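Abietadiene synthase, chloroplastic (Abies grandis, PDB 3S9V) is a chloroplast enzyme of the plant terpene synthase family, a mostly helical chain with both an N-terminal terpene synthase domain and a metal-binding terpene synthase domain. Local coordinates at residues V80-I83 with L84-L88; K256-G259 with N260-P263; F345-E348 with N349-F353; V417-A420 with L421-W425. All coordinates share one frame; numbering follows the deposited sequence.

All four contacts are local and follow one another in series: none closes a long loop, and none nests within or crosses another. Contact 1 ends helix 77-85, contact 2 ends helix 245-258, contact 3 folds back the loop between helices 320-332 and 363-373, and contact 4 ends helix 413-422. Although far apart in sequence, contacts 1 and 2 touch, Trp82 packing on Asn260 and His261, with helix 56-62 beside both. Contacts 3 and 4 do not meet, their centres being about 22 Å apart, yet both pack on helix 381-397. The two pairs lie well apart, the centres of contacts 1 and 4 being about 45 Å from each other.

Contact 1: V80-I83 with L84-L88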
# COMPACT_ATOMS: atom_id res chain seq x y z
N VAL A 80 -4.05 7.52 40.18
CA VAL A 80 -4.15 6.49 41.21
C VAL A 80 -5.59 5.98 41.24
O VAL A 80 -5.84 4.77 41.31
CB VAL A 80 -3.79 7.04 42.60
CG1 VAL A 80 -4.15 6.01 43.68
CG2 VAL A 80 -2.30 7.35 42.65
N GLU A 81 -6.54 6.91 41.16
CA GLU A 81 -7.94 6.55 41.16
C GLU A 81 -8.24 5.71 39.92
O GLU A 81 -9.02 4.76 39.98
CB GLU A 81 -8.82 7.81 41.16
CG GLU A 81 -10.32 7.50 41.24
CD GLU A 81 -10.74 6.87 42.56
OE1 GLU A 81 -11.79 6.21 42.59
OE2 GLU A 81 -10.02 7.05 43.57
N TRP A 82 -7.64 6.06 38.79
CA TRP A 82 -7.86 5.30 37.56
C TRP A 82 -7.49 3.84 37.79
O TRP A 82 -8.20 2.93 37.38
CB TRP A 82 -7.02 5.85 36.40
CG TRP A 82 -7.32 5.14 35.12
CD1 TRP A 82 -8.30 5.43 34.23
CD2 TRP A 82 -6.70 3.93 34.66
NE1 TRP A 82 -8.35 4.49 33.24
CE2 TRP A 82 -7.38 3.55 33.47
CE3 TRP A 82 -5.65 3.13 35.12
CZ2 TRP A 82 -7.04 2.40 32.75
CZ3 TRP A 82 -5.31 1.99 34.41
CH2 TRP A 82 -6.00 1.63 33.24
N ILE A 83 -6.35 3.62 38.43
CA ILE A 83 -5.89 2.26 38.71
C ILE A 83 -6.92 1.53 39.55
O ILE A 83 -7.29 0.41 39.25
CB ILE A 83 -4.53 2.29 39.44
CG1 ILE A 83 -3.47 2.90 38.52
CG2 ILE A 83 -4.15 0.90 39.86
CD1 ILE A 83 -2.16 3.21 39.21
N LEU A 84 -7.38 2.19 40.61
CA LEU A 84 -8.37 1.59 41.51
C LEU A 84 -9.68 1.21 40.81
O LEU A 84 -10.33 0.24 41.19
CB LEU A 84 -8.69 2.56 42.65
CG LEU A 84 -7.55 2.91 43.62
CD1 LEU A 84 -8.01 4.01 44.58
CD2 LEU A 84 -7.14 1.67 44.38
N GLN A 85 -10.05 1.98 39.80
CA GLN A 85 -11.30 1.75 39.08
C GLN A 85 -11.21 0.85 37.84
O GLN A 85 -12.24 0.44 37.32
CB GLN A 85 -11.87 3.10 38.64
CG GLN A 85 -11.95 4.14 39.74
CD GLN A 85 -13.17 3.99 40.61
OE1 GLN A 85 -13.38 2.94 41.23
NE2 GLN A 85 -14.00 5.03 40.65
N ASN A 86 -10.01 0.54 37.38
CA ASN A 86 -9.88 -0.25 36.16
C ASN A 86 -9.25 -1.63 36.22
O ASN A 86 -8.68 -2.10 35.22
CB ASN A 86 -9.17 0.58 35.09
CG ASN A 86 -10.09 1.60 34.47
OD1 ASN A 86 -10.84 1.29 33.55
ND2 ASN A 86 -10.05 2.83 34.97
N GLN A 87 -9.34 -2.28 37.37
CA GLN A 87 -8.80 -3.62 37.49
C GLN A 87 -9.84 -4.55 36.85
O GLN A 87 -11.04 -4.30 36.94
CB GLN A 87 -8.60 -3.97 38.97
CG GLN A 87 -8.04 -5.36 39.21
CD GLN A 87 -7.81 -5.64 40.67
OE1 GLN A 87 -8.65 -5.31 41.51
NE2 GLN A 87 -6.69 -6.27 40.99
N LEU A 88 -9.38 -5.62 36.20
CA LEU A 88 -10.27 -6.57 35.55
C LEU A 88 -10.83 -7.61 36.53
O LEU A 88 -10.36 -7.71 37.67
CB LEU A 88 -9.54 -7.26 34.40
CG LEU A 88 -8.93 -6.33 33.34
CD1 LEU A 88 -8.21 -7.15 32.29
CD2 LEU A 88 -10.02 -5.48 32.69
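Leu84 N bonds to Val80 O (3.1 Å) and Gln85 N to Glu81 O (3.0 Å), the last regular i to i+4 links of helix 77-85. Asn86 then leaves helical angles, and its N turns to Ile83 O at 3.3 Å. Its bond to Trp82 O is only weak, as is the one that Gln85 N makes there. The Asn86 side chain provides a straighter substitute: ND2 bonds to Trp82 O at 3.0 Å and 164°, the oxygen lying almost in the amide plane. The same side chain rests on the Trp82 indole, its amide plane turned just 18° from the ring. Because Trp82 CG stands anti to its own backbone N (chi1 -176°), the indole stands out from the helix and leans toward its C-terminal end, where Asn86 meets its face. Asn86 CB lies over the six-membered ring, 3.8 Å from its centroid, while ND2 lies close over NE1. On another side of the turn, Leu84 CD1 comes within 4.4 Å of Val80 CG1. The Ile83 carbonyl also accepts Trp93 NE1, and Ile83 and Leu84 pack on Leu115 of helix 101-117. Both ND2 and NE1 are donors and make no bond with each other; the amide spends an N-H on Trp82 O in its own plane and gives the indole its flat face.

Contact 2: K256-G259 with N260-P263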
# COMPACT_ATOMS: atom_id res chain seq x y z
N LYS A 256 -3.57 16.13 29.32
CA LYS A 256 -4.49 17.13 28.81
C LYS A 256 -5.43 16.42 27.85
O LYS A 256 -6.63 16.71 27.80
CB LYS A 256 -3.73 18.24 28.08
CG LYS A 256 -4.63 19.28 27.43
CD LYS A 256 -3.84 20.46 26.87
CE LYS A 256 -2.86 20.03 25.79
NZ LYS A 256 -3.54 19.51 24.57
N LYS A 257 -4.88 15.47 27.11
CA LYS A 257 -5.64 14.69 26.14
C LYS A 257 -6.46 13.57 26.79
O LYS A 257 -7.64 13.39 26.47
CB LYS A 257 -4.68 14.08 25.10
CG LYS A 257 -5.31 13.64 23.76
CD LYS A 257 -6.37 12.56 23.93
CE LYS A 257 -6.88 12.05 22.59
NZ LYS A 257 -7.49 13.13 21.75
N PHE A 258 -5.86 12.81 27.70
CA PHE A 258 -6.57 11.69 28.32
C PHE A 258 -7.15 11.87 29.72
O PHE A 258 -7.74 10.94 30.26
CB PHE A 258 -5.68 10.46 28.29
CG PHE A 258 -5.15 10.13 26.93
CD1 PHE A 258 -3.88 10.52 26.55
CD2 PHE A 258 -5.94 9.43 26.02
CE1 PHE A 258 -3.40 10.23 25.27
CE2 PHE A 258 -5.47 9.14 24.74
CZ PHE A 258 -4.19 9.54 24.37
N GLY A 259 -6.98 13.05 30.31
CA GLY A 259 -7.54 13.30 31.62
C GLY A 259 -7.03 12.58 32.86
O GLY A 259 -6.39 13.20 33.72
N ASN A 260 -7.29 11.27 32.97
CA ASN A 260 -6.87 10.53 34.17
C ASN A 260 -6.00 9.31 33.92
O ASN A 260 -5.81 8.49 34.82
CB ASN A 260 -8.12 10.13 34.96
CG ASN A 260 -9.04 9.21 34.17
OD1 ASN A 260 -8.87 9.03 32.96
ND2 ASN A 260 -10.01 8.61 34.86
N HIS A 261 -5.46 9.18 32.71
CA HIS A 261 -4.59 8.06 32.38
C HIS A 261 -3.71 8.42 31.18
O HIS A 261 -3.87 9.48 30.57
CB HIS A 261 -5.41 6.81 32.04
CG HIS A 261 -6.29 6.98 30.84
ND1 HIS A 261 -7.56 7.51 30.91
CD2 HIS A 261 -6.05 6.76 29.52
CE1 HIS A 261 -8.07 7.60 29.69
NE2 HIS A 261 -7.17 7.15 28.83
N VAL A 262 -2.77 7.53 30.84
CA VAL A 262 -1.88 7.75 29.71
C VAL A 262 -1.70 6.48 28.87
O VAL A 262 -1.95 5.37 29.35
CB VAL A 262 -0.49 8.19 30.17
CG1 VAL A 262 -0.60 9.40 31.06
CG2 VAL A 262 0.18 7.05 30.90
N PRO A 263 -1.28 6.64 27.60
CA PRO A 263 -1.04 5.51 26.68
C PRO A 263 0.43 5.06 26.87
O PRO A 263 1.13 5.57 27.75
CB PRO A 263 -1.27 6.12 25.31
CG PRO A 263 -0.75 7.54 25.51
CD PRO A 263 -1.33 7.92 26.86
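Phe258 and His261 meet at the end of helix 245-258, their side chains set roughly perpendicular. Phe258 CB, rather than its ring, lies over a face of the imidazole, 3.9 Å from the ring centroid and 20° off the normal. The rings themselves are oblique, with planes at 46° and centroids 5.6 Å apart. Phe258 CE1 reaches Pro263 CD at 3.5 Å, and the aliphatic part of Lys257 lies over the centre of a phenyl face. The reversal that brings these groups together is a classic gamma turn at Gly259, whose positive phi suits glycine: Asn260 N bonds to Phe258 O at 2.8 Å. With its CG between the backbone N and the carbonyl carbon (chi1 63°), His261 is swung back toward the helix end. There ND1 donates to Asn260 OD1 at 2.9 Å, a bond close to the imidazole plane that fixes the rotation of the ring. Phe258 also meets Tyr266 edge-to-face and touches Thr52, and Val262 N bonds to Thr59 OG1. The turn thus sits against helix 56-62, which His261 and Val262 both touch, with Asn260 reaching Glu78 of helix 77-85 and Pro263 leaning back on Val254 of its own helix 245-258.

Contact 3: F345-E348 with N349-F353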
# COMPACT_ATOMS: atom_id res chain seq x y z
N PHE A 345 18.21 4.79 6.99
CA PHE A 345 18.04 3.42 7.46
C PHE A 345 18.89 2.34 6.77
O PHE A 345 18.78 1.16 7.09
CB PHE A 345 16.56 3.06 7.36
CG PHE A 345 15.66 4.07 8.03
CD1 PHE A 345 15.12 5.14 7.31
CD2 PHE A 345 15.40 4.00 9.40
CE1 PHE A 345 14.35 6.11 7.94
CE2 PHE A 345 14.63 4.97 10.03
CZ PHE A 345 14.11 6.03 9.30
N ARG A 346 19.74 2.77 5.86
CA ARG A 346 20.61 1.87 5.12
C ARG A 346 21.97 1.70 5.81
O ARG A 346 22.58 2.68 6.23
CB ARG A 346 20.81 2.43 3.71
CG ARG A 346 21.73 1.63 2.82
CD ARG A 346 22.01 2.39 1.54
NE ARG A 346 22.74 1.57 0.57
CZ ARG A 346 24.05 1.40 0.57
NH1 ARG A 346 24.81 1.98 1.49
NH2 ARG A 346 24.61 0.62 -0.35
N ASP A 347 22.43 0.45 5.93
CA ASP A 347 23.73 0.19 6.54
C ASP A 347 24.78 0.14 5.44
O ASP A 347 24.45 0.15 4.26
CB ASP A 347 23.73 -1.14 7.33
CG ASP A 347 23.71 -2.39 6.43
OD1 ASP A 347 23.81 -2.27 5.19
OD2 ASP A 347 23.60 -3.51 6.98
N GLU A 348 26.05 0.09 5.83
CA GLU A 348 27.15 0.06 4.87
C GLU A 348 27.07 -1.08 3.85
O GLU A 348 27.78 -1.05 2.85
CB GLU A 348 28.49 -0.05 5.61
CG GLU A 348 28.66 0.93 6.76
CD GLU A 348 28.53 2.38 6.31
OE1 GLU A 348 29.29 2.80 5.41
OE2 GLU A 348 27.68 3.10 6.87
N ASN A 349 26.21 -2.06 4.09
CA ASN A 349 26.10 -3.19 3.18
C ASN A 349 24.83 -3.25 2.33
O ASN A 349 24.63 -4.22 1.59
CB ASN A 349 26.23 -4.50 3.96
CG ASN A 349 27.56 -4.62 4.67
OD1 ASN A 349 28.62 -4.67 4.03
ND2 ASN A 349 27.53 -4.67 5.99
N GLY A 350 23.98 -2.25 2.44
CA GLY A 350 22.76 -2.25 1.65
C GLY A 350 21.54 -2.89 2.29
O GLY A 350 20.54 -3.12 1.61
N GLU A 351 21.63 -3.21 3.58
CA GLU A 351 20.49 -3.80 4.28
C GLU A 351 19.77 -2.65 4.97
O GLU A 351 20.40 -1.70 5.42
CB GLU A 351 20.96 -4.81 5.33
CG GLU A 351 21.50 -6.08 4.74
CD GLU A 351 20.54 -6.70 3.75
OE1 GLU A 351 19.38 -6.97 4.14
OE2 GLU A 351 20.93 -6.92 2.59
N PHE A 352 18.44 -2.73 5.03
CA PHE A 352 17.67 -1.67 5.67
C PHE A 352 17.05 -2.17 6.97
O PHE A 352 16.57 -3.30 7.04
CB PHE A 352 16.57 -1.16 4.75
CG PHE A 352 17.08 -0.46 3.54
CD1 PHE A 352 17.70 -1.17 2.51
CD2 PHE A 352 16.96 0.93 3.43
CE1 PHE A 352 18.18 -0.51 1.39
CE2 PHE A 352 17.44 1.59 2.31
CZ PHE A 352 18.05 0.87 1.29
N PHE A 353 17.07 -1.31 7.99
CA PHE A 353 16.52 -1.64 9.29
C PHE A 353 15.55 -0.55 9.73
O PHE A 353 15.55 0.55 9.17
CB PHE A 353 17.68 -1.83 10.27
CG PHE A 353 18.63 -2.93 9.88
CD1 PHE A 353 18.35 -4.26 10.18
CD2 PHE A 353 19.78 -2.65 9.16
CE1 PHE A 353 19.19 -5.29 9.77
CE2 PHE A 353 20.64 -3.67 8.74
CZ PHE A 353 20.34 -5.00 9.05
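Asp347 OD1 takes two backbone N-H groups, from Asn349 N at 2.6 Å and from Glu351 N at 2.9 Å. They arrive from opposite faces of the carboxylate plane. The first makes an Asx turn; Asp347 CG stands between the backbone N and the carbonyl carbon (chi1 72°), which folds the carboxylate over the turn. Gly350 N bonds to Asp347 O at 3.0 Å, closing a type I turn. Asp347 N bonds in turn to Glu351 O, and Gly350, with positive phi, supplies the G1 bulge of a short beta hairpin in the loop between helices 320-332 and 363-373. Phe353 N to Phe345 O (3.1 Å) is the next link, and the two bonds bracket the non-hydrogen-bonded pair Arg346 and Phe352, a single bridge. Arg346 CB lies over a face of the Phe352 ring, 4.1 Å from its centroid. The extended Arg346 chain carries the guanidinium onward, with Gly350 CA over one of its faces, to a salt bridge with Glu385. Asp347 OD2 meets the Phe353 ring at its edge, 3.4 Å from CE2. Glu351 turns to Arg361 and Arg392, while Phe352 packs on helix 381-397 and Phe345 on helix 320-332.

Contact 4: V417-A420 with L421-W425; sequences VEYA and LKYPW
Tyr419 and Tyr423 pack together at the C-terminal end of helix 413-422, an element of the helical terpene synthase fold that lies against helices 381-397, 363-373 and 430-440. Three consecutive i to i+4 bonds finish the helix. Leu421 N bonds to Val417 O at 2.8 Å, Lys422 N to Glu418 O, and Tyr423 N to Tyr419 O at 2.6 Å, after which Tyr423 departs from helical angles. With CG anti to the backbone N (chi1 -179°), the Tyr419 side chain stands out from the helix, leaning slightly toward its C-terminal end, and presents a ring face to the residue one turn later. Tyr423 CB settles on that face, 3.9 Å from the ring centroid and 22° off the normal. From there Tyr423 runs across Tyr419, its CD2 touching CE1 of Tyr419 at 3.4 Å. The rings are oblique to each other, their planes 40° apart. Their hydroxyls part company: Tyr419 OH bonds to Ser428 OG, whereas Tyr423 OH bonds to His775 NE2 on helix 768-781, which Lys422 also reaches through a salt bridge to Glu771. The buried side of the turn is aliphatic. Val417 and Leu421 run alongside each other in the same direction, with CG1 and CD1 3.8 Å apart, and both pack on Leu394 of helix 381-397. Pro424 has no N-H to continue the series, and its N stops 3.6 Å from Ala420 O; the CA-H of Pro424 approaches the same oxygen, with CA also 3.6 Å from Ala420 O.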
# COMPACT_ATOMS: atom_id res chain seq x y z
N VAL A 417 1.78 -10.03 2.28
CA VAL A 417 3.10 -10.21 1.70
C VAL A 417 2.96 -10.92 0.35
O VAL A 417 3.40 -10.40 -0.67
CB VAL A 417 4.00 -11.04 2.64
CG1 VAL A 417 5.32 -11.36 1.95
CG2 VAL A 417 4.23 -10.27 3.93
N GLU A 418 2.33 -12.08 0.36
CA GLU A 418 2.15 -12.83 -0.88
C GLU A 418 1.61 -11.97 -2.00
O GLU A 418 2.06 -12.07 -3.14
CB GLU A 418 1.23 -14.04 -0.65
CG GLU A 418 1.94 -15.24 -0.06
CD GLU A 418 1.02 -16.44 0.11
OE1 GLU A 418 1.50 -17.52 0.50
OE2 GLU A 418 -0.20 -16.28 -0.14
N TYR A 419 0.63 -11.11 -1.69
CA TYR A 419 0.06 -10.25 -2.72
C TYR A 419 1.09 -9.22 -3.20
O TYR A 419 1.32 -9.07 -4.40
CB TYR A 419 -1.17 -9.50 -2.20
CG TYR A 419 -1.79 -8.62 -3.27
CD1 TYR A 419 -2.59 -9.18 -4.27
CD2 TYR A 419 -1.50 -7.26 -3.33
CE1 TYR A 419 -3.07 -8.40 -5.32
CE2 TYR A 419 -1.98 -6.47 -4.38
CZ TYR A 419 -2.76 -7.05 -5.37
OH TYR A 419 -3.22 -6.28 -6.42
N ALA A 420 1.71 -8.53 -2.25
CA ALA A 420 2.70 -7.51 -2.56
C ALA A 420 3.87 -8.05 -3.38
O ALA A 420 4.39 -7.34 -4.23
CB ALA A 420 3.23 -6.88 -1.27
N LEU A 421 4.28 -9.28 -3.12
CA LEU A 421 5.40 -9.85 -3.86
C LEU A 421 5.03 -10.34 -5.25
O LEU A 421 5.81 -10.18 -6.19
CB LEU A 421 6.05 -11.00 -3.07
CG LEU A 421 6.90 -10.52 -1.89
CD1 LEU A 421 7.48 -11.71 -1.14
CD2 LEU A 421 8.02 -9.63 -2.41
N LYS A 422 3.84 -10.91 -5.39
CA LYS A 422 3.41 -11.41 -6.70
C LYS A 422 2.79 -10.30 -7.56
O LYS A 422 2.96 -10.30 -8.77
CB LYS A 422 2.42 -12.56 -6.53
CG LYS A 422 2.14 -13.33 -7.81
CD LYS A 422 1.22 -14.50 -7.54
CE LYS A 422 0.95 -15.30 -8.80
NZ LYS A 422 0.03 -16.44 -8.53
N TYR A 423 2.08 -9.37 -6.92
CA TYR A 423 1.45 -8.27 -7.65
C TYR A 423 1.95 -6.89 -7.20
O TYR A 423 1.20 -6.13 -6.57
CB TYR A 423 -0.07 -8.35 -7.50
CG TYR A 423 -0.64 -9.65 -8.03
CD1 TYR A 423 -0.60 -9.94 -9.39
CD2 TYR A 423 -1.19 -10.59 -7.17
CE1 TYR A 423 -1.09 -11.15 -9.89
CE2 TYR A 423 -1.68 -11.81 -7.65
CZ TYR A 423 -1.62 -12.08 -9.02
OH TYR A 423 -2.09 -13.29 -9.50
N PRO A 424 3.22 -6.57 -7.50
CA PRO A 424 3.84 -5.29 -7.14
C PRO A 424 3.13 -4.13 -7.84
O PRO A 424 2.23 -4.34 -8.65
CB PRO A 424 5.27 -5.43 -7.65
CG PRO A 424 5.51 -6.88 -7.69
CD PRO A 424 4.20 -7.43 -8.19
N TRP A 425 3.57 -2.93 -7.50
CA TRP A 425 3.06 -1.67 -8.05
C TRP A 425 2.61 -1.74 -9.52
O TRP A 425 1.44 -1.57 -9.84
CB TRP A 425 4.16 -0.62 -7.88
CG TRP A 425 3.90 0.73 -8.47
CD1 TRP A 425 4.68 1.39 -9.37
CD2 TRP A 425 2.83 1.62 -8.14
NE1 TRP A 425 4.16 2.64 -9.63
CE2 TRP A 425 3.03 2.81 -8.88
CE3 TRP A 425 1.72 1.54 -7.29
CZ2 TRP A 425 2.16 3.90 -8.80
CZ3 TRP A 425 0.86 2.63 -7.20
CH2 TRP A 425 1.09 3.79 -7.96